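Local structure of alpha-galactosidase (Lactobacillus brevis, 3MI6) at residues K82-F90 with E263-L273; I153-V161 with Q311-H319. The protein probably hydrolyses terminal, non-reducing alpha-D-galactose residues from alpha-D-galactosides, as a member of glycoside hydrolase family 36. One frame throughout, in Å; residues are numbered along the deposited sequence.

Contact 1: residues K82-F90 with E263-L273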
# COMPACT_ATOMS: atom_id res chain seq x y z
N LYS D 82 -6.45 24.91 -30.15
CA LYS D 82 -7.84 24.97 -30.53
C LYS D 82 -8.79 24.71 -29.37
O LYS D 82 -9.96 24.42 -29.59
CB LYS D 82 -8.08 23.99 -31.66
CG LYS D 82 -7.33 24.33 -32.94
CD LYS D 82 -8.27 24.89 -34.01
CE LYS D 82 -8.66 26.33 -33.73
NZ LYS D 82 -9.62 26.85 -34.73
N GLY D 83 -8.31 24.83 -28.14
CA GLY D 83 -9.16 24.62 -26.97
C GLY D 83 -8.76 23.42 -26.13
O GLY D 83 -9.16 23.27 -24.98
N ASP D 84 -7.97 22.54 -26.74
CA ASP D 84 -7.37 21.43 -26.03
C ASP D 84 -6.04 21.88 -25.49
O ASP D 84 -5.20 22.42 -26.23
CB ASP D 84 -7.16 20.25 -26.98
CG ASP D 84 -7.01 18.94 -26.24
OD1 ASP D 84 -6.92 18.98 -24.99
OD2 ASP D 84 -6.99 17.88 -26.90
N PHE D 85 -5.82 21.66 -24.20
CA PHE D 85 -4.56 22.05 -23.58
C PHE D 85 -3.70 20.86 -23.14
O PHE D 85 -2.59 21.04 -22.63
CB PHE D 85 -4.80 23.05 -22.45
CG PHE D 85 -5.26 24.39 -22.94
CD1 PHE D 85 -4.36 25.28 -23.53
CD2 PHE D 85 -6.60 24.75 -22.84
CE1 PHE D 85 -4.77 26.51 -23.99
CE2 PHE D 85 -7.02 26.00 -23.30
CZ PHE D 85 -6.11 26.88 -23.88
N ARG D 86 -4.20 19.66 -23.37
CA ARG D 86 -3.40 18.47 -23.17
C ARG D 86 -2.26 18.44 -24.18
O ARG D 86 -2.17 19.31 -25.04
CB ARG D 86 -4.26 17.23 -23.32
CG ARG D 86 -5.23 17.09 -22.20
CD ARG D 86 -6.20 15.98 -22.49
NE ARG D 86 -7.24 16.43 -23.41
CZ ARG D 86 -8.22 15.66 -23.86
NH1 ARG D 86 -8.31 14.39 -23.48
NH2 ARG D 86 -9.12 16.17 -24.69
N GLN D 87 -1.38 17.46 -24.06
CA GLN D 87 -0.26 17.36 -24.98
C GLN D 87 -0.79 16.98 -26.34
O GLN D 87 -1.75 16.25 -26.44
CB GLN D 87 0.76 16.34 -24.47
CG GLN D 87 1.64 16.89 -23.36
CD GLN D 87 2.40 18.17 -23.77
OE1 GLN D 87 3.44 18.12 -24.44
NE2 GLN D 87 1.87 19.33 -23.36
N PRO D 88 -0.19 17.52 -27.41
CA PRO D 88 -0.67 17.21 -28.76
C PRO D 88 0.05 16.04 -29.37
O PRO D 88 1.14 15.69 -28.94
CB PRO D 88 -0.33 18.48 -29.54
CG PRO D 88 0.87 19.00 -28.87
CD PRO D 88 0.74 18.66 -27.40
N ALA D 89 -0.56 15.43 -30.38
CA ALA D 89 0.09 14.37 -31.13
C ALA D 89 1.07 14.95 -32.12
O ALA D 89 2.04 14.29 -32.49
CB ALA D 89 -0.93 13.55 -31.88
N PHE D 90 0.82 16.17 -32.58
CA PHE D 90 1.68 16.76 -33.59
C PHE D 90 1.63 18.28 -33.45
O PHE D 90 0.79 18.79 -32.71
CB PHE D 90 1.19 16.36 -34.98
CG PHE D 90 -0.04 17.08 -35.40
CD1 PHE D 90 -1.29 16.62 -35.03
CD2 PHE D 90 0.04 18.25 -36.14
CE1 PHE D 90 -2.43 17.28 -35.39
CE2 PHE D 90 -1.10 18.93 -36.51
CZ PHE D 90 -2.34 18.44 -36.13
N GLU D 263 -0.76 11.18 -19.91
CA GLU D 263 -1.21 12.37 -19.22
C GLU D 263 -2.62 12.14 -18.72
O GLU D 263 -3.48 11.67 -19.46
CB GLU D 263 -1.15 13.58 -20.16
CG GLU D 263 -1.37 14.93 -19.48
CD GLU D 263 -1.34 16.08 -20.48
OE1 GLU D 263 -1.47 15.78 -21.70
OE2 GLU D 263 -1.18 17.26 -20.06
N VAL D 264 -2.83 12.45 -17.46
CA VAL D 264 -4.13 12.36 -16.82
C VAL D 264 -4.59 13.80 -16.65
O VAL D 264 -3.95 14.58 -15.96
CB VAL D 264 -4.03 11.67 -15.45
CG1 VAL D 264 -5.38 11.60 -14.78
CG2 VAL D 264 -3.44 10.25 -15.62
N ASP D 265 -5.70 14.15 -17.30
CA ASP D 265 -6.13 15.54 -17.32
C ASP D 265 -7.05 15.86 -16.16
O ASP D 265 -7.29 15.03 -15.28
CB ASP D 265 -6.83 15.88 -18.64
CG ASP D 265 -8.22 15.27 -18.74
OD1 ASP D 265 -8.45 14.22 -18.11
OD2 ASP D 265 -9.09 15.81 -19.46
N GLN D 266 -7.57 17.09 -16.18
CA GLN D 266 -8.42 17.60 -15.12
C GLN D 266 -9.66 16.75 -14.87
O GLN D 266 -10.19 16.76 -13.77
CB GLN D 266 -8.85 19.02 -15.45
CG GLN D 266 -9.35 19.14 -16.88
CD GLN D 266 -9.74 20.55 -17.26
OE1 GLN D 266 -10.19 21.34 -16.41
NE2 GLN D 266 -9.55 20.88 -18.53
N TYR D 267 -10.13 16.02 -15.88
CA TYR D 267 -11.33 15.18 -15.76
C TYR D 267 -10.97 13.69 -15.69
O TYR D 267 -11.79 12.82 -15.99
CB TYR D 267 -12.33 15.46 -16.90
CG TYR D 267 -12.72 16.91 -17.00
CD1 TYR D 267 -13.63 17.47 -16.10
CD2 TYR D 267 -12.18 17.74 -17.97
CE1 TYR D 267 -13.99 18.80 -16.17
CE2 TYR D 267 -12.53 19.08 -18.05
CZ TYR D 267 -13.44 19.60 -17.14
OH TYR D 267 -13.78 20.92 -17.20
N SER D 268 -9.74 13.41 -15.27
CA SER D 268 -9.28 12.04 -15.02
C SER D 268 -9.40 11.14 -16.23
O SER D 268 -9.72 9.95 -16.10
CB SER D 268 -9.98 11.42 -13.80
OG SER D 268 -9.02 11.03 -12.82
N THR D 269 -9.17 11.71 -17.41
CA THR D 269 -8.94 10.92 -18.63
C THR D 269 -7.45 10.78 -18.93
O THR D 269 -6.62 11.53 -18.40
CB THR D 269 -9.63 11.52 -19.85
OG1 THR D 269 -8.82 12.58 -20.40
CG2 THR D 269 -11.00 12.02 -19.48
N SER D 270 -7.14 9.83 -19.79
CA SER D 270 -5.76 9.50 -20.08
C SER D 270 -5.43 9.63 -21.56
O SER D 270 -6.09 9.03 -22.39
CB SER D 270 -5.49 8.07 -19.66
OG SER D 270 -5.75 7.91 -18.28
N ARG D 271 -4.39 10.40 -21.86
CA ARG D 271 -3.82 10.41 -23.19
C ARG D 271 -2.50 9.63 -23.22
O ARG D 271 -1.52 10.03 -22.58
CB ARG D 271 -3.63 11.84 -23.68
CG ARG D 271 -3.23 11.96 -25.16
CD ARG D 271 -3.41 13.38 -25.66
NE ARG D 271 -4.78 13.64 -26.07
CZ ARG D 271 -5.27 14.84 -26.36
NH1 ARG D 271 -4.50 15.92 -26.25
NH2 ARG D 271 -6.54 14.98 -26.73
N ILE D 272 -2.48 8.53 -23.97
CA ILE D 272 -1.24 7.80 -24.22
C ILE D 272 -0.66 8.18 -25.58
O ILE D 272 -1.25 7.91 -26.61
CB ILE D 272 -1.45 6.25 -24.16
CG1 ILE D 272 -2.02 5.80 -22.81
CG2 ILE D 272 -0.13 5.52 -24.38
CD1 ILE D 272 -3.41 6.29 -22.50
N LEU D 273 0.52 8.81 -25.57
CA LEU D 273 1.20 9.26 -26.78
C LEU D 273 2.41 8.41 -26.97
O LEU D 273 3.14 8.21 -26.03
CB LEU D 273 1.69 10.70 -26.59
CG LEU D 273 0.67 11.83 -26.70
CD1 LEU D 273 1.36 13.17 -26.61
CD2 LEU D 273 -0.04 11.68 -28.02
O HOH W 1 -4.05 18.54 -27.23
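The guanidinium of Arg86 lies flat on that of Arg271, with centres 4.0 Å apart and planes 22° from parallel. Arg271 NH2 sits over the middle of the Arg86 group. Asp84 bonds to both, one carboxylate oxygen to each arginine. Asp84 OD2 takes both end nitrogens of Arg271. Arg271 NH2 to Asp84 OD2 is 2.9 Å and uses the syn lone pair of that oxygen. Arg271 NH1 to Asp84 OD2 is 3.2 Å and arrives from above the carboxylate plane. Asp84 OD1 serves Arg86, receiving NE at 3.0 Å in a salt bridge and also the backbone N of Arg86, which makes an Asx turn. The carboxylate probably helps the two positive groups to stack. Arg271 NH1 also reaches the backbone O of Gln87 at 2.8 Å, and water 1 joins NH1 to the backbone O of Arg86. Glu263 holds the loop from the other hairpin strand. Its chain runs straight out, with CG anti to the backbone N (chi1 -170°), and Glu263 OE1 accepts from Gln87 N at 2.9 Å through its syn lone pair. Leu273 adds an apolar patch, its CD1 3.9 Å from Gln87 CB and its CD2 near Ala89. Residues 263-273 form a beta hairpin whose type I turn runs from Asp265 to Ser268, and loop 82-90 crosses the side chains of both strands. Strand 174-186 flanks strand 270-274. It supplies Asp185 as a second salt-bridge partner of Arg271, at NE, and its Leu180 touches Leu273. Loop 82-90 leads into strand 90-93, which pairs with strand 174-186 in the same antiparallel sheet.

Contact 2: residues I153-V161 with Q311-H319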
# COMPACT_ATOMS: atom_id res chain seq x y z
N ILE D 153 -5.63 -3.40 -39.00
CA ILE D 153 -6.14 -4.44 -38.13
C ILE D 153 -5.44 -5.78 -38.37
O ILE D 153 -5.24 -6.19 -39.51
CB ILE D 153 -7.66 -4.63 -38.32
CG1 ILE D 153 -8.42 -3.65 -37.43
CG2 ILE D 153 -8.12 -6.02 -37.94
CD1 ILE D 153 -9.76 -4.21 -37.00
N PHE D 154 -5.05 -6.44 -37.30
CA PHE D 154 -4.52 -7.80 -37.37
C PHE D 154 -5.33 -8.69 -36.43
O PHE D 154 -4.85 -9.09 -35.38
CB PHE D 154 -3.06 -7.81 -36.95
CG PHE D 154 -2.11 -7.40 -38.03
CD1 PHE D 154 -1.79 -6.09 -38.20
CD2 PHE D 154 -1.52 -8.33 -38.84
CE1 PHE D 154 -0.92 -5.72 -39.17
CE2 PHE D 154 -0.64 -7.96 -39.80
CZ PHE D 154 -0.34 -6.66 -39.97
N PRO D 155 -6.56 -9.01 -36.83
CA PRO D 155 -7.59 -9.55 -35.95
C PRO D 155 -7.15 -10.73 -35.10
O PRO D 155 -7.59 -10.85 -33.96
CB PRO D 155 -8.67 -10.00 -36.93
CG PRO D 155 -7.95 -10.14 -38.24
CD PRO D 155 -6.96 -9.05 -38.24
N HIS D 156 -6.29 -11.60 -35.63
CA HIS D 156 -6.02 -12.86 -34.92
C HIS D 156 -4.99 -12.79 -33.77
O HIS D 156 -4.83 -13.75 -33.01
CB HIS D 156 -5.71 -14.01 -35.91
CG HIS D 156 -6.75 -14.17 -36.97
ND1 HIS D 156 -8.09 -14.32 -36.68
CD2 HIS D 156 -6.66 -14.17 -38.33
CE1 HIS D 156 -8.78 -14.41 -37.81
NE2 HIS D 156 -7.93 -14.33 -38.82
N GLN D 157 -4.30 -11.66 -33.64
CA GLN D 157 -3.40 -11.47 -32.53
C GLN D 157 -3.88 -10.27 -31.73
O GLN D 157 -3.20 -9.77 -30.85
CB GLN D 157 -1.97 -11.27 -33.02
CG GLN D 157 -1.41 -12.40 -33.84
CD GLN D 157 -1.81 -12.34 -35.30
OE1 GLN D 157 -2.11 -11.27 -35.83
NE2 GLN D 157 -1.82 -13.50 -35.97
N ASP D 158 -5.07 -9.78 -32.06
CA ASP D 158 -5.65 -8.67 -31.32
C ASP D 158 -4.81 -7.38 -31.37
O ASP D 158 -4.95 -6.50 -30.53
CB ASP D 158 -5.96 -9.10 -29.88
CG ASP D 158 -7.27 -9.92 -29.78
OD1 ASP D 158 -8.20 -9.66 -30.59
OD2 ASP D 158 -7.39 -10.80 -28.89
N VAL D 159 -3.97 -7.29 -32.40
CA VAL D 159 -3.11 -6.13 -32.63
C VAL D 159 -3.70 -5.13 -33.63
O VAL D 159 -4.16 -5.51 -34.70
CB VAL D 159 -1.78 -6.57 -33.25
CG1 VAL D 159 -1.01 -5.36 -33.79
CG2 VAL D 159 -0.94 -7.34 -32.24
N ILE D 160 -3.67 -3.85 -33.28
CA ILE D 160 -3.94 -2.77 -34.22
C ILE D 160 -2.65 -1.99 -34.35
O ILE D 160 -2.07 -1.63 -33.34
CB ILE D 160 -5.00 -1.83 -33.66
CG1 ILE D 160 -6.38 -2.51 -33.73
CG2 ILE D 160 -5.01 -0.52 -34.42
CD1 ILE D 160 -7.43 -1.90 -32.83
N VAL D 161 -2.19 -1.77 -35.59
CA VAL D 161 -0.95 -1.01 -35.85
C VAL D 161 -1.26 0.37 -36.38
O VAL D 161 -2.05 0.51 -37.31
CB VAL D 161 -0.08 -1.69 -36.93
CG1 VAL D 161 1.14 -0.83 -37.24
CG2 VAL D 161 0.36 -3.06 -36.49
N GLN D 311 0.25 -12.94 -27.51
CA GLN D 311 -0.34 -12.54 -28.79
C GLN D 311 0.57 -11.55 -29.48
O GLN D 311 0.97 -11.77 -30.62
CB GLN D 311 -1.74 -11.96 -28.61
CG GLN D 311 -1.85 -10.65 -27.80
CD GLN D 311 -3.27 -10.43 -27.28
OE1 GLN D 311 -3.99 -11.39 -27.00
NE2 GLN D 311 -3.66 -9.18 -27.14
N MSE D 312 0.93 -10.46 -28.81
CA MSE D 312 1.91 -9.56 -29.37
C MSE D 312 3.12 -10.31 -29.92
O MSE D 312 3.66 -9.92 -30.95
CB MSE D 312 2.34 -8.51 -28.36
CG MSE D 312 1.41 -7.31 -28.38
SE MSE D 312 1.62 -6.14 -26.85
CE MSE D 312 1.57 -4.41 -27.75
N ALA D 313 3.52 -11.40 -29.27
CA ALA D 313 4.67 -12.17 -29.72
C ALA D 313 4.35 -13.00 -30.94
O ALA D 313 5.20 -13.19 -31.80
CB ALA D 313 5.23 -13.04 -28.62
N SER D 314 3.13 -13.51 -31.02
CA SER D 314 2.69 -14.18 -32.23
C SER D 314 2.55 -13.19 -33.38
O SER D 314 2.77 -13.52 -34.54
CB SER D 314 1.36 -14.89 -32.01
OG SER D 314 1.61 -16.29 -31.97
N PHE D 315 2.15 -11.97 -33.04
CA PHE D 315 2.06 -10.94 -34.04
C PHE D 315 3.44 -10.62 -34.59
O PHE D 315 3.61 -10.49 -35.81
CB PHE D 315 1.38 -9.69 -33.50
CG PHE D 315 1.54 -8.49 -34.38
CD1 PHE D 315 0.68 -8.28 -35.45
CD2 PHE D 315 2.56 -7.58 -34.15
CE1 PHE D 315 0.83 -7.18 -36.27
CE2 PHE D 315 2.72 -6.47 -34.97
CZ PHE D 315 1.84 -6.27 -36.04
N TYR D 316 4.44 -10.50 -33.71
CA TYR D 316 5.79 -10.13 -34.16
C TYR D 316 6.41 -11.22 -35.02
O TYR D 316 7.11 -10.93 -35.99
CB TYR D 316 6.73 -9.79 -32.99
CG TYR D 316 6.30 -8.66 -32.09
CD1 TYR D 316 5.78 -7.48 -32.61
CD2 TYR D 316 6.45 -8.75 -30.70
CE1 TYR D 316 5.39 -6.43 -31.78
CE2 TYR D 316 6.07 -7.72 -29.86
CZ TYR D 316 5.54 -6.56 -30.40
OH TYR D 316 5.14 -5.53 -29.56
N GLN D 317 6.14 -12.47 -34.68
CA GLN D 317 6.78 -13.60 -35.34
C GLN D 317 6.22 -13.81 -36.74
O GLN D 317 6.91 -14.32 -37.61
CB GLN D 317 6.59 -14.88 -34.51
CG GLN D 317 7.25 -16.12 -35.13
CD GLN D 317 6.88 -17.42 -34.40
OE1 GLN D 317 5.76 -17.93 -34.53
NE2 GLN D 317 7.84 -17.95 -33.64
N GLN D 318 4.97 -13.43 -36.94
CA GLN D 318 4.34 -13.64 -38.23
C GLN D 318 4.40 -12.39 -39.11
O GLN D 318 4.42 -12.49 -40.34
CB GLN D 318 2.88 -14.08 -38.05
CG GLN D 318 2.17 -14.39 -39.36
CD GLN D 318 0.78 -14.99 -39.16
OE1 GLN D 318 0.03 -15.18 -40.13
NE2 GLN D 318 0.43 -15.28 -37.90
N HIS D 319 4.46 -11.21 -38.49
CA HIS D 319 4.23 -9.96 -39.20
C HIS D 319 5.26 -8.84 -38.96
O HIS D 319 4.97 -7.67 -39.24
CB HIS D 319 2.85 -9.43 -38.85
CG HIS D 319 1.73 -10.34 -39.23
ND1 HIS D 319 1.43 -10.64 -40.54
CD2 HIS D 319 0.81 -10.98 -38.47
CE1 HIS D 319 0.39 -11.45 -40.57
NE2 HIS D 319 -0.01 -11.67 -39.33
O HOH W 2 -6.46 -11.78 -25.94
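An aromatic cluster of Phe154, Phe315 and His319 forms the centre of this contact, where the hairpin of strands 146-154 and 159-167, in the nine-stranded antiparallel sheet, packs on helix 305-319. Phe315 points its edge into the face of Phe154. The rings are T-shaped, with centroids 4.8 Å apart and planes at 83°. Phe315 CE1 stands over the middle of the Phe154 ring. Phe154 in turn presents its own edge to the face of His319, with CE2 3.4 Å from His319 CG and planes at 56°. Val159 closes one face of Phe315 by a CH-pi contact, its CG1 3.7 Å from the ring centroid. Val161 CG2 meets Phe315 CZ at 3.6 Å. With CG anti to the backbone N (chi1 166°), the Phe315 ring extends to the hairpin. The turn between the strands covers the helix flank. Gln157 lays CB against Phe315 CB at 3.7 Å, and its bent chain carries CG along the helix backbone. Its amide NE2 bonds to Asp129, which also accepts from His319 NE2. Gln311 CG rests 3.4 Å from the backbone O of Gln157, and Gln311 NE2 is bonded to Ser299 and Tyr300 of strand 290-301. Water 2 lies within hydrogen-bonding reach of both Gln311 OE1 and Asp158 OD2, the latter also held by His18. No direct hydrogen bond joins residues 153-161 to 311-319. The interface therefore rests on ring, methyl and aliphatic contacts, with polar groups at its borders bonded to third parties. Both ring nitrogens of His319 have partners, ND1 at the backbone O of Phe124 and NE2 at Asp129. These bonds should fix the imidazole's rotation. Both partners are acceptors, so the ring whose face receives the tilted edge of Phe154 is probably doubly protonated, with Asp129 as its counter-charge.

Overall arrangement
Contacts 1 and 2 have centres 28 Å apart, and their nearest atoms are about 11 Å apart, so they do not touch. Their segments alternate along the chain: 82-90, 153-161, 263-273, then 311-319. Contact 1 belongs to the six-stranded antiparallel sheet that includes strands 174-186 and 270-274. Contact 2 uses the nine-stranded antiparallel sheet, through strands 146-154 and 159-167. Strand 290-301 of that sheet leads to helix 305-319, which precedes the first barrel strand, 333-335. Contact 1 lies within the N-terminal domain, far from the chain centre. Contact 2 joins the N-terminal beta region to the helix leading into the parallel eight-stranded barrel (TIM barrel), which holds the predicted catalytic residues.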